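PDB 2EJB: probable aromatic acid decarboxylase from Aquifex aeolicus, which probably acts as a metal-independent flavin prenyltransferase, joining a dimethylallyl group from dimethylallyl phosphate to FMN to make the prenylated cofactor of UbiD decarboxylases. Local coordinates for residues L123-A128 and G146-A151; V85-C90 and V119-L124. All blocks are in the same frame, centred on the assembly; numbering follows the deposited sequence.

Contact 1 (L123-A128 and G146-A151); sequences LLVREA and GVVVPA
Leu124 carries the apolar centre. Its CG stands anti to the backbone N (chi1 -175°), which swings the branch across to the neighbouring strand: CD1 meets Val149 CG1 at 3.7 Å, the two side chains crossing obliquely, while CG and CD2 rest against Ala151 CB. On the other face of the sheet Val125 CG2 touches Val148 CG1 at 4.0 Å. Four backbone hydrogen bonds define a parallel pairing. The two at the Leu123 end are nearly straight and run along the carbonyl axis, Leu123 N to Val147 O (2.9 Å) and Val149 N to Leu123 O (2.7 Å). Further on, Val125 N reaches Val149 O at only 143° at the hydrogen, from above the carbonyl plane, and Ala151 N binds Val125 O likewise from above its plane, consistent with the 33° twist between the strands. At the polar edge Arg126, a predicted FMN ligand, lays CB and CG against Ala151 CB, and its NH2 bonds Ser152 O of the second subunit. The pairing joins the strands of a right-handed beta-alpha-beta crossover: its connecting helix 132-143 packs on Val148, whereas helix 162-176 covers Leu124 and Val149.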
loop_
_atom_site.group_PDB
_atom_site.type_symbol
_atom_site.label_atom_id
_atom_site.label_comp_id
_atom_site.label_asym_id
_atom_site.label_seq_id
_atom_site.Cartn_x
_atom_site.Cartn_y
_atom_site.Cartn_z
ATOM N N LEU A 123 -5.376 -8.838 -7.110
ATOM C CA LEU A 123 -5.730 -7.418 -7.157
ATOM C C LEU A 123 -4.602 -6.517 -6.653
ATOM O O LEU A 123 -3.927 -6.839 -5.670
ATOM C CB LEU A 123 -6.985 -7.168 -6.309
ATOM C CG LEU A 123 -8.401 -7.505 -6.804
ATOM C CD1 LEU A 123 -8.402 -8.654 -7.785
ATOM C CD2 LEU A 123 -9.292 -7.798 -5.590
ATOM N N LEU A 124 -4.388 -5.398 -7.342
ATOM C CA LEU A 124 -3.369 -4.444 -6.923
ATOM C C LEU A 124 -4.138 -3.230 -6.450
ATOM O O LEU A 124 -4.723 -2.510 -7.257
ATOM C CB LEU A 124 -2.428 -4.041 -8.072
ATOM C CG LEU A 124 -1.285 -3.138 -7.572
ATOM C CD1 LEU A 124 -0.288 -3.995 -6.807
ATOM C CD2 LEU A 124 -0.589 -2.439 -8.737
ATOM N N VAL A 125 -4.162 -3.015 -5.141
ATOM C CA VAL A 125 -4.890 -1.888 -4.575
ATOM C C VAL A 125 -3.967 -0.710 -4.299
ATOM O O VAL A 125 -2.860 -0.869 -3.788
ATOM C CB VAL A 125 -5.611 -2.294 -3.272
ATOM C CG1 VAL A 125 -6.332 -1.089 -2.690
ATOM C CG2 VAL A 125 -6.611 -3.421 -3.563
ATOM N N ARG A 126 -4.446 0.474 -4.652
ATOM C CA ARG A 126 -3.692 1.702 -4.481
ATOM C C ARG A 126 -4.633 2.746 -3.892
ATOM O O ARG A 126 -5.398 3.388 -4.611
ATOM C CB ARG A 126 -3.153 2.145 -5.847
ATOM C CG ARG A 126 -2.151 3.290 -5.843
ATOM C CD ARG A 126 -2.838 4.623 -5.650
ATOM N NE ARG A 126 -2.456 5.233 -4.389
ATOM C CZ ARG A 126 -3.106 6.239 -3.821
ATOM N NH1 ARG A 126 -4.182 6.751 -4.404
ATOM N NH2 ARG A 126 -2.677 6.726 -2.666
ATOM N N GLU A 127 -4.590 2.888 -2.571
ATOM C CA GLU A 127 -5.425 3.851 -1.866
ATOM C C GLU A 127 -4.746 4.243 -0.551
ATOM O O GLU A 127 -3.943 3.484 -0.014
ATOM C CB GLU A 127 -6.810 3.251 -1.593
ATOM C CG GLU A 127 -7.733 4.160 -0.794
ATOM C CD GLU A 127 -7.987 5.484 -1.486
ATOM O OE1 GLU A 127 -8.897 5.545 -2.342
ATOM O OE2 GLU A 127 -7.266 6.461 -1.177
ATOM N N ALA A 128 -5.065 5.429 -0.042
ATOM C CA ALA A 128 -4.480 5.911 1.201
ATOM C C ALA A 128 -5.186 7.171 1.699
ATOM O O ALA A 128 -5.400 8.110 0.937
ATOM C CB ALA A 128 -2.984 6.202 0.999
ATOM N N GLY A 146 -8.545 -15.140 -2.856
ATOM C CA GLY A 146 -7.939 -14.136 -3.707
ATOM C C GLY A 146 -6.704 -13.564 -3.041
ATOM O O GLY A 146 -6.506 -13.725 -1.836
ATOM N N VAL A 147 -5.862 -12.904 -3.826
ATOM C CA VAL A 147 -4.649 -12.298 -3.294
ATOM C C VAL A 147 -4.682 -10.797 -3.499
ATOM O O VAL A 147 -4.875 -10.313 -4.617
ATOM C CB VAL A 147 -3.390 -12.838 -3.984
ATOM C CG1 VAL A 147 -2.176 -12.035 -3.538
ATOM C CG2 VAL A 147 -3.203 -14.311 -3.646
ATOM N N VAL A 148 -4.494 -10.063 -2.414
ATOM C CA VAL A 148 -4.495 -8.616 -2.487
ATOM C C VAL A 148 -3.079 -8.082 -2.361
ATOM O O VAL A 148 -2.381 -8.344 -1.379
ATOM C CB VAL A 148 -5.379 -7.996 -1.382
ATOM C CG1 VAL A 148 -5.282 -6.468 -1.428
ATOM C CG2 VAL A 148 -6.825 -8.429 -1.580
ATOM N N VAL A 149 -2.659 -7.336 -3.373
ATOM C CA VAL A 149 -1.331 -6.754 -3.387
ATOM C C VAL A 149 -1.461 -5.239 -3.388
ATOM O O VAL A 149 -2.011 -4.661 -4.325
ATOM C CB VAL A 149 -0.545 -7.161 -4.654
ATOM C CG1 VAL A 149 0.891 -6.665 -4.546
ATOM C CG2 VAL A 149 -0.588 -8.678 -4.845
ATOM N N PRO A 150 -0.980 -4.576 -2.329
ATOM C CA PRO A 150 -1.079 -3.115 -2.301
ATOM C C PRO A 150 0.039 -2.570 -3.178
ATOM O O PRO A 150 1.097 -3.181 -3.270
ATOM C CB PRO A 150 -0.852 -2.789 -0.831
ATOM C CG PRO A 150 0.178 -3.803 -0.455
ATOM C CD PRO A 150 -0.369 -5.079 -1.086
ATOM N N ALA A 151 -0.189 -1.443 -3.838
ATOM C CA ALA A 151 0.862 -0.876 -4.672
ATOM C C ALA A 151 1.810 -0.134 -3.734
ATOM O O ALA A 151 1.825 1.094 -3.693
ATOM C CB ALA A 151 0.266 0.075 -5.707
#

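Contact 2 (V85-C90 and V119-L124)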
loop_
_atom_site.group_PDB
_atom_site.type_symbol
_atom_site.label_atom_id
_atom_site.label_comp_id
_atom_site.label_asym_id
_atom_site.label_seq_id
_atom_site.Cartn_x
_atom_site.Cartn_y
_atom_site.Cartn_z
ATOM N N VAL A 85 -6.212 -14.445 -12.958
ATOM C CA VAL A 85 -6.843 -13.200 -13.356
ATOM C C VAL A 85 -6.263 -12.040 -12.578
ATOM O O VAL A 85 -6.258 -12.051 -11.344
ATOM C CB VAL A 85 -8.358 -13.223 -13.107
ATOM C CG1 VAL A 85 -8.948 -11.838 -13.368
ATOM C CG2 VAL A 85 -9.013 -14.251 -14.011
ATOM N N TYR A 86 -5.774 -11.043 -13.307
ATOM C CA TYR A 86 -5.211 -9.840 -12.703
ATOM C C TYR A 86 -6.169 -8.675 -12.871
ATOM O O TYR A 86 -6.806 -8.527 -13.917
ATOM C CB TYR A 86 -3.888 -9.440 -13.367
ATOM C CG TYR A 86 -2.700 -10.308 -13.023
ATOM C CD1 TYR A 86 -2.096 -11.111 -13.993
ATOM C CD2 TYR A 86 -2.159 -10.307 -11.739
ATOM C CE1 TYR A 86 -0.984 -11.891 -13.690
ATOM C CE2 TYR A 86 -1.048 -11.083 -11.427
ATOM C CZ TYR A 86 -0.465 -11.871 -12.408
ATOM O OH TYR A 86 0.638 -12.635 -12.112
ATOM N N VAL A 87 -6.268 -7.859 -11.830
ATOM C CA VAL A 87 -7.085 -6.653 -11.843
ATOM C C VAL A 87 -6.072 -5.629 -11.344
ATOM O O VAL A 87 -5.960 -5.359 -10.143
ATOM C CB VAL A 87 -8.288 -6.747 -10.875
ATOM C CG1 VAL A 87 -9.058 -5.437 -10.878
ATOM C CG2 VAL A 87 -9.211 -7.886 -11.302
ATOM N N VAL A 88 -5.315 -5.093 -12.298
ATOM C CA VAL A 88 -4.241 -4.148 -12.029
ATOM C C VAL A 88 -4.301 -2.891 -12.899
ATOM O O VAL A 88 -4.115 -2.956 -14.115
ATOM C CB VAL A 88 -2.869 -4.829 -12.272
ATOM C CG1 VAL A 88 -1.738 -3.854 -11.981
ATOM C CG2 VAL A 88 -2.749 -6.093 -11.419
ATOM N N PRO A 89 -4.594 -1.734 -12.288
ATOM C CA PRO A 89 -4.850 -1.604 -10.851
ATOM C C PRO A 89 -6.328 -1.853 -10.576
ATOM O O PRO A 89 -7.154 -1.753 -11.477
ATOM C CB PRO A 89 -4.454 -0.163 -10.562
ATOM C CG PRO A 89 -4.906 0.540 -11.806
ATOM C CD PRO A 89 -4.448 -0.406 -12.915
ATOM N N CYS A 90 -6.648 -2.172 -9.328
ATOM C CA CYS A 90 -8.023 -2.424 -8.923
ATOM C C CYS A 90 -8.518 -1.259 -8.066
ATOM O O CYS A 90 -8.091 -1.101 -6.924
ATOM C CB CYS A 90 -8.098 -3.726 -8.119
ATOM S SG CYS A 90 -9.758 -4.135 -7.515
ATOM N N VAL A 119 -10.450 -19.739 -9.763
ATOM C CA VAL A 119 -9.351 -19.370 -10.649
ATOM C C VAL A 119 -8.576 -18.286 -9.900
ATOM O O VAL A 119 -9.173 -17.339 -9.371
ATOM C CB VAL A 119 -9.870 -18.788 -11.984
ATOM C CG1 VAL A 119 -8.721 -18.143 -12.756
ATOM C CG2 VAL A 119 -10.520 -19.892 -12.816
ATOM N N PRO A 120 -7.242 -18.409 -9.833
ATOM C CA PRO A 120 -6.454 -17.397 -9.125
ATOM C C PRO A 120 -6.878 -15.973 -9.491
ATOM O O PRO A 120 -6.994 -15.629 -10.671
ATOM C CB PRO A 120 -5.025 -17.718 -9.554
ATOM C CG PRO A 120 -5.061 -19.232 -9.691
ATOM C CD PRO A 120 -6.372 -19.447 -10.420
ATOM N N LEU A 121 -7.123 -15.161 -8.468
ATOM C CA LEU A 121 -7.534 -13.769 -8.649
ATOM C C LEU A 121 -6.552 -12.871 -7.897
ATOM O O LEU A 121 -6.376 -13.009 -6.683
ATOM C CB LEU A 121 -8.949 -13.557 -8.106
ATOM C CG LEU A 121 -9.470 -12.113 -8.158
ATOM C CD1 LEU A 121 -9.604 -11.646 -9.615
ATOM C CD2 LEU A 121 -10.805 -12.030 -7.448
ATOM N N VAL A 122 -5.917 -11.950 -8.617
ATOM C CA VAL A 122 -4.938 -11.054 -8.005
ATOM C C VAL A 122 -5.303 -9.582 -8.207
ATOM O O VAL A 122 -5.502 -9.131 -9.335
ATOM C CB VAL A 122 -3.533 -11.318 -8.585
ATOM C CG1 VAL A 122 -2.483 -10.583 -7.775
ATOM C CG2 VAL A 122 -3.248 -12.819 -8.594
ATOM N N LEU A 123 -5.376 -8.838 -7.110
ATOM C CA LEU A 123 -5.730 -7.418 -7.157
ATOM C C LEU A 123 -4.602 -6.517 -6.653
ATOM O O LEU A 123 -3.927 -6.839 -5.670
ATOM C CB LEU A 123 -6.985 -7.168 -6.309
ATOM C CG LEU A 123 -8.401 -7.505 -6.804
ATOM C CD1 LEU A 123 -8.402 -8.654 -7.785
ATOM C CD2 LEU A 123 -9.292 -7.798 -5.590
ATOM N N LEU A 124 -4.388 -5.398 -7.342
ATOM C CA LEU A 124 -3.369 -4.444 -6.923
ATOM C C LEU A 124 -4.138 -3.230 -6.450
ATOM O O LEU A 124 -4.723 -2.510 -7.257
ATOM C CB LEU A 124 -2.428 -4.041 -8.072
ATOM C CG LEU A 124 -1.285 -3.138 -7.572
ATOM C CD1 LEU A 124 -0.288 -3.995 -6.807
ATOM C CD2 LEU A 124 -0.589 -2.439 -8.737
#
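Tight packing marks the Leu123 end of the contact, where its branch leans on both Val87 and Cys90. Its CG lies anti to the carbonyl carbon (chi1 -78°), so CD1 sits 3.6 Å from Val87 CB, running alongside that side chain, and CG sits 3.7 Å from Cys90 SG. An alanine here would remove CG and both methyls, and would probably loosen Val87 and Cys90 against this strand. On the other face Val122 CB lies 3.6 Å from Tyr86 CD2, both side chains pointing the same way. At the corner of the chain, Val88 CG1 meets Leu124 CD2 at 3.7 Å, crossing obliquely. The looser end is at 119-120: Pro120 is solvent-exposed, and Val119 CG1 merely grazes Val85 CG2 at 4.1 Å, roughly at a right angle. Even so, Pro120 O accepts a 2.7 Å hydrogen bond from Val85 N. Parallel pairing then runs through Val85 O, Val87 N and Val122 until the chain turns at Val88 and the cis-linked Pro89. Here Leu124 N to Val87 O lengthens to 3.2 Å, but Cys90 N regains Leu124 O at 2.8 Å and 173°. That corner puts Pro89 beside Ala11 and Cys90 beside Thr94, both predicted FMN-binding residues. Strand 82-90 lies inside the parallel sheet, flanked by 121-125 and 3-8; helices 14-26 and 162-176 cover the Tyr86 face, where Tyr86 OH bonds Leu173 O.

Contacts 1 and 2 share Leu123 and Leu124, and their centres lie about 9 Å apart on the two edges of strand 121-125. Along the chain the order is 85-90, 119-124 overlapping 123-128, then 146-151; helices 92-100 and 106-117 fill the first interval and helix 132-143 the second. They also touch directly, through a probable hydrogen bond from Val147 N to Leu121 O at 2.9 Å and through Val122 CG1 packing on Val149 CG2. Together they build one side of the six-stranded parallel sheet, in which 147-150 is the outermost strand of this chain. Both lead at their C-terminal ends toward the predicted FMN site, contact 1 through Arg126 and contact 2 through its cis-proline corner.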